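PDB 3VPR: transcriptional regulator, TetR family from Thermus thermophilus, which represses transcription as PfmR, a TetR family regulator that probably binds cis-regulatory DNA through a predicted helix-turn-helix motif. Local coordinates for residues A[79-83]-A[175-181]; A[122-127]-A[148-152]. Residues are numbered along the deposited sequence.

Contact 1: residues A[79-83]-A[175-181]; sequences LRRFM and RAYHDLI
This is a buried helix-helix contact in the C-terminal, regulatory part of the TetR fold, between helix 75-92 and helix 170-183. Both segments are regular alpha helix, with Met83 N bonded to Leu79 O at 3.0 Å and Ile181 N to Tyr177 O at 2.8 Å. The segments' N-to-C directions lie 145° apart, roughly antiparallel, and their axes approach to 9.4 Å. The register is set by Arg80 and His178, whose CA atoms are 5.9 Å apart. His178 is central; its chi1 is t, which sends the imidazole to the other helix's backbone. Arg80, chi1 t, places CB 3.4 Å from the centroid of the His178 ring, 10° off the normal, a CH-pi contact over the face. At the ring edge lie Leu79 CG, 3.9 Å from His178 CD2, and selenomethionine Met83, its SE 5.1 Å from the ring centroid and 86° off the normal, a sulfur-aromatic contact through selenium. His178 NE2 is hydrogen-bonded to Lys76 O, one turn before Arg80. Beside the imidazole the contacts are apolar: Met83, with chi1 to chi3 m, t, p, brings CE 3.7 Å from Tyr177 CB, and Met83 SE and Leu79 CD2 reach Ile181 CG2 at 4.2 and 4.3 Å. Arg80 NH1 and Arg175 NH1 stand only 3.4 Å apart. Both are donors, and Glu84 forms salt bridges with both; Arg80 also pairs with Glu77. Leu180 and Tyr177 pack on the second subunit. As usual in TetR family dimers, helices 144-161 and 170-183 meet that subunit, consistent with a four-helix-bundle interface.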
ATOM      1  N   LEU A  79      -0.199  -3.177 -21.563  1.00 35.97           N
ATOM      2  CA  LEU A  79       0.183  -3.097 -20.161  1.00 30.49           C
ATOM      3  C   LEU A  79       0.507  -1.653 -19.804  1.00 28.78           C
ATOM      4  O   LEU A  79       0.117  -1.173 -18.746  1.00 28.95           O
ATOM      5  CB  LEU A  79       1.394  -3.990 -19.882  1.00 22.11           C
ATOM      6  CG  LEU A  79       1.939  -3.917 -18.446  1.00 38.32           C
ATOM      7  CD1 LEU A  79       0.889  -4.430 -17.470  1.00 35.79           C
ATOM      8  CD2 LEU A  79       3.224  -4.733 -18.332  1.00 32.61           C
ATOM      9  N   ARG A  80       1.194  -0.950 -20.702  1.00 30.73           N
ATOM     10  CA  ARG A  80       1.567   0.439 -20.433  1.00 36.93           C
ATOM     11  C   ARG A  80       0.350   1.352 -20.315  1.00 43.95           C
ATOM     12  O   ARG A  80       0.279   2.208 -19.422  1.00 49.26           O
ATOM     13  CB  ARG A  80       2.510   0.968 -21.520  1.00 31.95           C
ATOM     14  CG  ARG A  80       3.015   2.396 -21.248  1.00 45.69           C
ATOM     15  CD  ARG A  80       4.129   2.826 -22.223  1.00 56.27           C
ATOM     16  NE  ARG A  80       3.641   3.153 -23.566  1.00 56.12           N
ATOM     17  CZ  ARG A  80       2.963   4.257 -23.884  1.00 57.67           C
ATOM     18  NH1 ARG A  80       2.679   5.169 -22.963  1.00 56.64           N
ATOM     19  NH2 ARG A  80       2.568   4.452 -25.134  1.00 51.47           N
ATOM     20  N   ARG A  81      -0.611   1.165 -21.212  1.00 43.56           N
ATOM     21  CA  ARG A  81      -1.813   1.975 -21.181  1.00 39.04           C
ATOM     22  C   ARG A  81      -2.586   1.679 -19.908  1.00 28.83           C
ATOM     23  O   ARG A  81      -3.093   2.579 -19.262  1.00 38.18           O
ATOM     24  CB  ARG A  81      -2.672   1.699 -22.411  1.00 48.20           C
ATOM     25  CG  ARG A  81      -1.906   1.881 -23.714  1.00 73.08           C
ATOM     26  CD  ARG A  81      -2.810   2.384 -24.816  1.00 86.44           C
ATOM     27  NE  ARG A  81      -3.178   3.775 -24.582  1.00 97.49           N
ATOM     28  CZ  ARG A  81      -4.313   4.328 -24.996  1.00102.49           C
ATOM     29  NH1 ARG A  81      -5.203   3.605 -25.668  1.00104.52           N
ATOM     30  NH2 ARG A  81      -4.560   5.605 -24.730  1.00104.60           N
ATOM     31  N   PHE A  82      -2.673   0.414 -19.534  1.00 28.74           N
ATOM     32  CA  PHE A  82      -3.377   0.083 -18.315  1.00 31.01           C
ATOM     33  C   PHE A  82      -2.751   0.835 -17.127  1.00 34.80           C
ATOM     34  O   PHE A  82      -3.447   1.514 -16.370  1.00 31.61           O
ATOM     35  CB  PHE A  82      -3.317  -1.416 -18.069  1.00 32.57           C
ATOM     36  CG  PHE A  82      -4.028  -1.862 -16.820  1.00 42.19           C
ATOM     37  CD1 PHE A  82      -3.431  -1.728 -15.568  1.00 32.42           C
ATOM     38  CD2 PHE A  82      -5.292  -2.445 -16.899  1.00 36.49           C
ATOM     39  CE1 PHE A  82      -4.086  -2.180 -14.411  1.00 32.02           C
ATOM     40  CE2 PHE A  82      -5.943  -2.894 -15.759  1.00 34.77           C
ATOM     41  CZ  PHE A  82      -5.344  -2.765 -14.513  1.00 31.88           C
HETATM   42  N   MSE A  83      -1.432   0.737 -16.987  1.00 35.56           N
HETATM   43  CA  MSE A  83      -0.741   1.377 -15.875  1.00 35.57           C
HETATM   44  C   MSE A  83      -0.883   2.899 -15.868  1.00 36.67           C
HETATM   45  O   MSE A  83      -1.122   3.497 -14.813  1.00 32.05           O
HETATM   46  CB  MSE A  83       0.733   0.967 -15.877  1.00 28.80           C
HETATM   47  CG  MSE A  83       0.937  -0.525 -15.648  1.00 39.30           C
HETATM   48 SE   MSE A  83       2.789  -1.118 -15.814  1.00 46.86          SE
HETATM   49  CE  MSE A  83       3.487  -0.340 -14.149  1.00 31.06           C
ATOM     50  N   ARG A 175       4.846   5.461 -16.196  1.00 35.66           N
ATOM     51  CA  ARG A 175       5.559   5.102 -17.416  1.00 43.89           C
ATOM     52  C   ARG A 175       6.944   4.552 -17.084  1.00 37.89           C
ATOM     53  O   ARG A 175       7.416   3.604 -17.721  1.00 28.43           O
ATOM     54  CB  ARG A 175       5.679   6.306 -18.353  1.00 41.44           C
ATOM     55  CG  ARG A 175       6.303   5.962 -19.688  1.00 52.54           C
ATOM     56  CD  ARG A 175       6.070   7.063 -20.703  1.00 64.24           C
ATOM     57  NE  ARG A 175       4.646   7.333 -20.889  1.00 76.25           N
ATOM     58  CZ  ARG A 175       4.154   8.194 -21.775  1.00 83.17           C
ATOM     59  NH1 ARG A 175       2.844   8.375 -21.871  1.00 85.20           N
ATOM     60  NH2 ARG A 175       4.972   8.870 -22.572  1.00 89.89           N
ATOM     61  N   ALA A 176       7.588   5.151 -16.086  1.00 32.68           N
ATOM     62  CA  ALA A 176       8.906   4.693 -15.662  1.00 41.74           C
ATOM     63  C   ALA A 176       8.761   3.308 -15.028  1.00 39.13           C
ATOM     64  O   ALA A 176       9.633   2.455 -15.190  1.00 44.16           O
ATOM     65  CB  ALA A 176       9.516   5.673 -14.670  1.00 34.08           C
ATOM     66  N   TYR A 177       7.651   3.080 -14.319  1.00 44.69           N
ATOM     67  CA  TYR A 177       7.407   1.775 -13.699  1.00 28.84           C
ATOM     68  C   TYR A 177       7.199   0.725 -14.788  1.00 31.14           C
ATOM     69  O   TYR A 177       7.642  -0.425 -14.663  1.00 33.96           O
ATOM     70  CB  TYR A 177       6.163   1.802 -12.800  1.00 28.68           C
ATOM     71  CG  TYR A 177       6.360   2.425 -11.433  1.00 31.34           C
ATOM     72  CD1 TYR A 177       7.608   2.434 -10.815  1.00 38.91           C
ATOM     73  CD2 TYR A 177       5.279   2.936 -10.730  1.00 38.64           C
ATOM     74  CE1 TYR A 177       7.766   2.934  -9.526  1.00 38.03           C
ATOM     75  CE2 TYR A 177       5.425   3.435  -9.443  1.00 42.03           C
ATOM     76  CZ  TYR A 177       6.668   3.428  -8.845  1.00 39.03           C
ATOM     77  OH  TYR A 177       6.793   3.875  -7.548  1.00 41.80           O
ATOM     78  N   HIS A 178       6.528   1.122 -15.867  1.00 31.81           N
ATOM     79  CA  HIS A 178       6.272   0.193 -16.962  1.00 39.60           C
ATOM     80  C   HIS A 178       7.571  -0.244 -17.616  1.00 35.43           C
ATOM     81  O   HIS A 178       7.769  -1.433 -17.908  1.00 34.42           O
ATOM     82  CB  HIS A 178       5.343   0.817 -18.008  1.00 32.79           C
ATOM     83  CG  HIS A 178       5.209  -0.010 -19.246  1.00 36.50           C
ATOM     84  ND1 HIS A 178       5.995   0.186 -20.360  1.00 34.78           N
ATOM     85  CD2 HIS A 178       4.426  -1.080 -19.523  1.00 38.33           C
ATOM     86  CE1 HIS A 178       5.703  -0.725 -21.269  1.00 41.99           C
ATOM     87  NE2 HIS A 178       4.756  -1.509 -20.787  1.00 36.26           N
ATOM     88  N   ASP A 179       8.451   0.726 -17.852  1.00 40.31           N
ATOM     89  CA  ASP A 179       9.745   0.435 -18.452  1.00 39.13           C
ATOM     90  C   ASP A 179      10.497  -0.520 -17.533  1.00 36.79           C
ATOM     91  O   ASP A 179      11.099  -1.504 -17.984  1.00 35.28           O
ATOM     92  CB  ASP A 179      10.569   1.717 -18.629  1.00 36.85           C
ATOM     93  CG  ASP A 179      12.036   1.420 -18.947  1.00 46.95           C
ATOM     94  OD1 ASP A 179      12.340   0.986 -20.075  1.00 52.16           O
ATOM     95  OD2 ASP A 179      12.890   1.601 -18.057  1.00 55.67           O
ATOM     96  N   LEU A 180      10.444  -0.235 -16.237  1.00 35.16           N
ATOM     97  CA  LEU A 180      11.148  -1.063 -15.258  1.00 32.64           C
ATOM     98  C   LEU A 180      10.628  -2.490 -15.199  1.00 35.08           C
ATOM     99  O   LEU A 180      11.406  -3.434 -15.233  1.00 38.96           O
ATOM    100  CB  LEU A 180      11.057  -0.427 -13.863  1.00 29.02           C
ATOM    101  CG  LEU A 180      11.750  -1.179 -12.724  1.00 42.46           C
ATOM    102  CD1 LEU A 180      13.232  -1.386 -13.052  1.00 41.11           C
ATOM    103  CD2 LEU A 180      11.599  -0.389 -11.430  1.00 50.26           C
ATOM    104  N   ILE A 181       9.313  -2.651 -15.124  1.00 32.78           N
ATOM    105  CA  ILE A 181       8.726  -3.980 -15.022  1.00 33.38           C
ATOM    106  C   ILE A 181       8.825  -4.753 -16.333  1.00 35.23           C
ATOM    107  O   ILE A 181       8.968  -5.975 -16.333  1.00 36.09           O
ATOM    108  CB  ILE A 181       7.228  -3.904 -14.558  1.00 33.06           C
ATOM    109  CG1 ILE A 181       6.732  -5.290 -14.141  1.00 37.23           C
ATOM    110  CG2 ILE A 181       6.339  -3.374 -15.682  1.00 36.30           C
ATOM    111  CD1 ILE A 181       7.418  -5.833 -12.916  1.00 34.85           C
TER

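Contact 2: residues A[122-127]-A[148-152]; sequences HEENLR and GRAVL
One carboxylate oxygen, Glu123 OE2, serves two arginines from different helices. Arg149 NH2 is 2.9 Å from Glu123 OE2, but the oxygen lies over the guanidinium face, so this salt bridge is purely one of charge. Arg127 NH2, one turn along from Glu123, gives the same Glu123 OE2 a weak hydrogen bond of 3.4 Å. The shared acid lets Arg127 NH2 and Arg149 NH2 come within 3.9 Å. Glu123 has chi1 and chi2 t; Arg149 is t, p, p over chi1 to chi3. The segments are helical and belong to helices 109-135 and 144-161 in the all-helical C-terminal domain of the TetR fold. The axes of segments 122-127 and 148-152 run at 119° and approach to 9.9 Å. The nearest CA pair is Arg127 and Gly148, at 5.7 Å, where Gly148 presents only backbone. Leu126 CD2 comes within 3.4 Å of Gly148 O. Leu126, with chi1 t and chi2 p, also places CD2 3.8 Å from both Val151 CB and Leu152 CG. Leu152 CD1 lies 3.7 Å from Glu123 CB, and Leu152 CD2 is 4.0 Å from His122 CD2. The His122 imidazole is hydrogen-bonded to His86. Arg149 also makes a cation-pi contact with Trp161 of the second subunit.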
ATOM      1  N   HIS A 122     -10.762  -5.461 -11.768  1.00 42.34           N
ATOM      2  CA  HIS A 122      -9.644  -4.681 -12.275  1.00 37.95           C
ATOM      3  C   HIS A 122      -8.371  -5.545 -12.303  1.00 38.73           C
ATOM      4  O   HIS A 122      -7.612  -5.520 -13.271  1.00 37.42           O
ATOM      5  CB  HIS A 122      -9.429  -3.458 -11.378  1.00 36.82           C
ATOM      6  CG  HIS A 122      -8.489  -2.443 -11.947  1.00 35.47           C
ATOM      7  ND1 HIS A 122      -8.695  -1.843 -13.173  1.00 25.35           N
ATOM      8  CD2 HIS A 122      -7.368  -1.879 -11.435  1.00 32.16           C
ATOM      9  CE1 HIS A 122      -7.743  -0.950 -13.389  1.00 31.13           C
ATOM     10  NE2 HIS A 122      -6.927  -0.952 -12.349  1.00 32.09           N
ATOM     11  N   GLU A 123      -8.149  -6.301 -11.231  1.00 37.90           N
ATOM     12  CA  GLU A 123      -6.980  -7.167 -11.122  1.00 36.33           C
ATOM     13  C   GLU A 123      -7.060  -8.274 -12.173  1.00 40.46           C
ATOM     14  O   GLU A 123      -6.047  -8.680 -12.749  1.00 45.93           O
ATOM     15  CB  GLU A 123      -6.899  -7.759  -9.706  1.00 30.13           C
ATOM     16  CG  GLU A 123      -5.814  -8.811  -9.523  1.00 33.52           C
ATOM     17  CD  GLU A 123      -5.342  -8.919  -8.082  1.00 43.85           C
ATOM     18  OE1 GLU A 123      -6.169  -8.753  -7.161  1.00 53.78           O
ATOM     19  OE2 GLU A 123      -4.142  -9.180  -7.866  1.00 44.56           O
ATOM     20  N   GLU A 124      -8.274  -8.748 -12.433  1.00 42.96           N
ATOM     21  CA  GLU A 124      -8.484  -9.797 -13.430  1.00 41.12           C
ATOM     22  C   GLU A 124      -8.227  -9.286 -14.854  1.00 32.95           C
ATOM     23  O   GLU A 124      -7.740 -10.032 -15.702  1.00 40.35           O
ATOM     24  CB  GLU A 124      -9.903 -10.365 -13.310  1.00 45.52           C
ATOM     25  CG  GLU A 124     -10.196 -11.514 -14.267  1.00 63.45           C
ATOM     26  CD  GLU A 124      -9.141 -12.613 -14.213  1.00 74.43           C
ATOM     27  OE1 GLU A 124      -8.872 -13.132 -13.102  1.00 75.85           O
ATOM     28  OE2 GLU A 124      -8.584 -12.956 -15.284  1.00 65.35           O
ATOM     29  N   ASN A 125      -8.535  -8.019 -15.121  1.00 32.49           N
ATOM     30  CA  ASN A 125      -8.282  -7.470 -16.455  1.00 36.50           C
ATOM     31  C   ASN A 125      -6.772  -7.342 -16.673  1.00 44.91           C
ATOM     32  O   ASN A 125      -6.270  -7.528 -17.792  1.00 49.41           O
ATOM     33  CB  ASN A 125      -8.933  -6.095 -16.630  1.00 36.72           C
ATOM     34  CG  ASN A 125     -10.444  -6.174 -16.779  1.00 53.66           C
ATOM     35  OD1 ASN A 125     -10.963  -7.118 -17.369  1.00 51.95           O
ATOM     36  ND2 ASN A 125     -11.156  -5.171 -16.257  1.00 48.49           N
ATOM     37  N   LEU A 126      -6.042  -7.028 -15.602  1.00 37.18           N
ATOM     38  CA  LEU A 126      -4.598  -6.893 -15.717  1.00 34.78           C
ATOM     39  C   LEU A 126      -4.013  -8.270 -15.994  1.00 30.56           C
ATOM     40  O   LEU A 126      -3.142  -8.426 -16.846  1.00 28.70           O
ATOM     41  CB  LEU A 126      -3.997  -6.310 -14.427  1.00 29.20           C
ATOM     42  CG  LEU A 126      -2.468  -6.172 -14.384  1.00 34.87           C
ATOM     43  CD1 LEU A 126      -1.987  -5.372 -15.576  1.00 24.78           C
ATOM     44  CD2 LEU A 126      -2.043  -5.495 -13.063  1.00 30.06           C
ATOM     45  N   ARG A 127      -4.504  -9.266 -15.266  1.00 34.10           N
ATOM     46  CA  ARG A 127      -4.043 -10.632 -15.438  1.00 34.54           C
ATOM     47  C   ARG A 127      -4.276 -11.103 -16.862  1.00 43.86           C
ATOM     48  O   ARG A 127      -3.425 -11.787 -17.443  1.00 37.52           O
ATOM     49  CB  ARG A 127      -4.759 -11.563 -14.459  1.00 36.11           C
ATOM     50  CG  ARG A 127      -4.425 -11.282 -13.000  1.00 35.49           C
ATOM     51  CD  ARG A 127      -4.937 -12.387 -12.086  1.00 42.07           C
ATOM     52  NE  ARG A 127      -4.677 -12.081 -10.682  1.00 44.33           N
ATOM     53  CZ  ARG A 127      -5.059 -12.844  -9.662  1.00 48.73           C
ATOM     54  NH1 ARG A 127      -5.721 -13.970  -9.886  1.00 53.94           N
ATOM     55  NH2 ARG A 127      -4.784 -12.482  -8.415  1.00 39.64           N
ATOM     56  N   GLY A 148       0.760  -9.587 -11.699  1.00 26.23           N
ATOM     57  CA  GLY A 148      -0.333  -8.635 -11.612  1.00 27.14           C
ATOM     58  C   GLY A 148      -0.328  -7.923 -10.274  1.00 30.17           C
ATOM     59  O   GLY A 148      -0.621  -6.729 -10.176  1.00 32.89           O
ATOM     60  N   ARG A 149       0.019  -8.664  -9.229  1.00 32.58           N
ATOM     61  CA  ARG A 149       0.055  -8.096  -7.894  1.00 36.57           C
ATOM     62  C   ARG A 149       1.236  -7.122  -7.791  1.00 29.80           C
ATOM     63  O   ARG A 149       1.159  -6.094  -7.118  1.00 32.86           O
ATOM     64  CB  ARG A 149       0.177  -9.222  -6.860  1.00 39.90           C
ATOM     65  CG  ARG A 149       0.100  -8.768  -5.413  1.00 58.09           C
ATOM     66  CD  ARG A 149      -1.301  -8.312  -5.060  1.00 69.77           C
ATOM     67  NE  ARG A 149      -2.271  -9.386  -5.249  1.00 78.15           N
ATOM     68  CZ  ARG A 149      -3.569  -9.274  -4.987  1.00 75.78           C
ATOM     69  NH1 ARG A 149      -4.054  -8.130  -4.523  1.00 76.04           N
ATOM     70  NH2 ARG A 149      -4.382 -10.305  -5.190  1.00 73.92           N
ATOM     71  N   ALA A 150       2.324  -7.438  -8.479  1.00 27.27           N
ATOM     72  CA  ALA A 150       3.501  -6.575  -8.450  1.00 23.57           C
ATOM     73  C   ALA A 150       3.145  -5.214  -9.047  1.00 34.34           C
ATOM     74  O   ALA A 150       3.442  -4.169  -8.467  1.00 36.93           O
ATOM     75  CB  ALA A 150       4.630  -7.208  -9.235  1.00 23.71           C
ATOM     76  N   VAL A 151       2.498  -5.237 -10.206  1.00 29.70           N
ATOM     77  CA  VAL A 151       2.093  -4.008 -10.873  1.00 34.49           C
ATOM     78  C   VAL A 151       1.086  -3.185 -10.048  1.00 31.00           C
ATOM     79  O   VAL A 151       1.267  -1.977  -9.859  1.00 33.60           O
ATOM     80  CB  VAL A 151       1.471  -4.318 -12.259  1.00 29.51           C
ATOM     81  CG1 VAL A 151       1.026  -3.034 -12.936  1.00 27.36           C
ATOM     82  CG2 VAL A 151       2.480  -5.045 -13.116  1.00 28.81           C
ATOM     83  N   LEU A 152       0.030  -3.832  -9.563  1.00 30.36           N
ATOM     84  CA  LEU A 152      -0.979  -3.129  -8.781  1.00 33.98           C
ATOM     85  C   LEU A 152      -0.327  -2.531  -7.533  1.00 40.30           C
ATOM     86  O   LEU A 152      -0.678  -1.424  -7.106  1.00 35.81           O
ATOM     87  CB  LEU A 152      -2.130  -4.078  -8.412  1.00 31.75           C
ATOM     88  CG  LEU A 152      -3.113  -4.425  -9.552  1.00 43.17           C
ATOM     89  CD1 LEU A 152      -4.061  -5.539  -9.121  1.00 30.54           C
ATOM     90  CD2 LEU A 152      -3.916  -3.180  -9.945  1.00 35.38           C
TER

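Overall arrangement
After the N-terminal helices the chain enters helix 75-92, which carries the first half of contact 1. It then runs through helix 109-135 and helix 144-161. These two pair in contact 2, closing a short loop of 20 residues. The next helix, 170-183, turns back onto helix 75-92 and closes the longer loop of contact 1, which encloses contact 2. The centres are about 12 Å apart and the contacts touch: Phe82 stacks on His122, Leu79 meets Leu126, and Met83 meets Val151. Helix 75-92 therefore packs against helices 109-135, 144-161 and 170-183 in one core. Both contacts also reach the second subunit, mainly through helices 144-161 and 170-183.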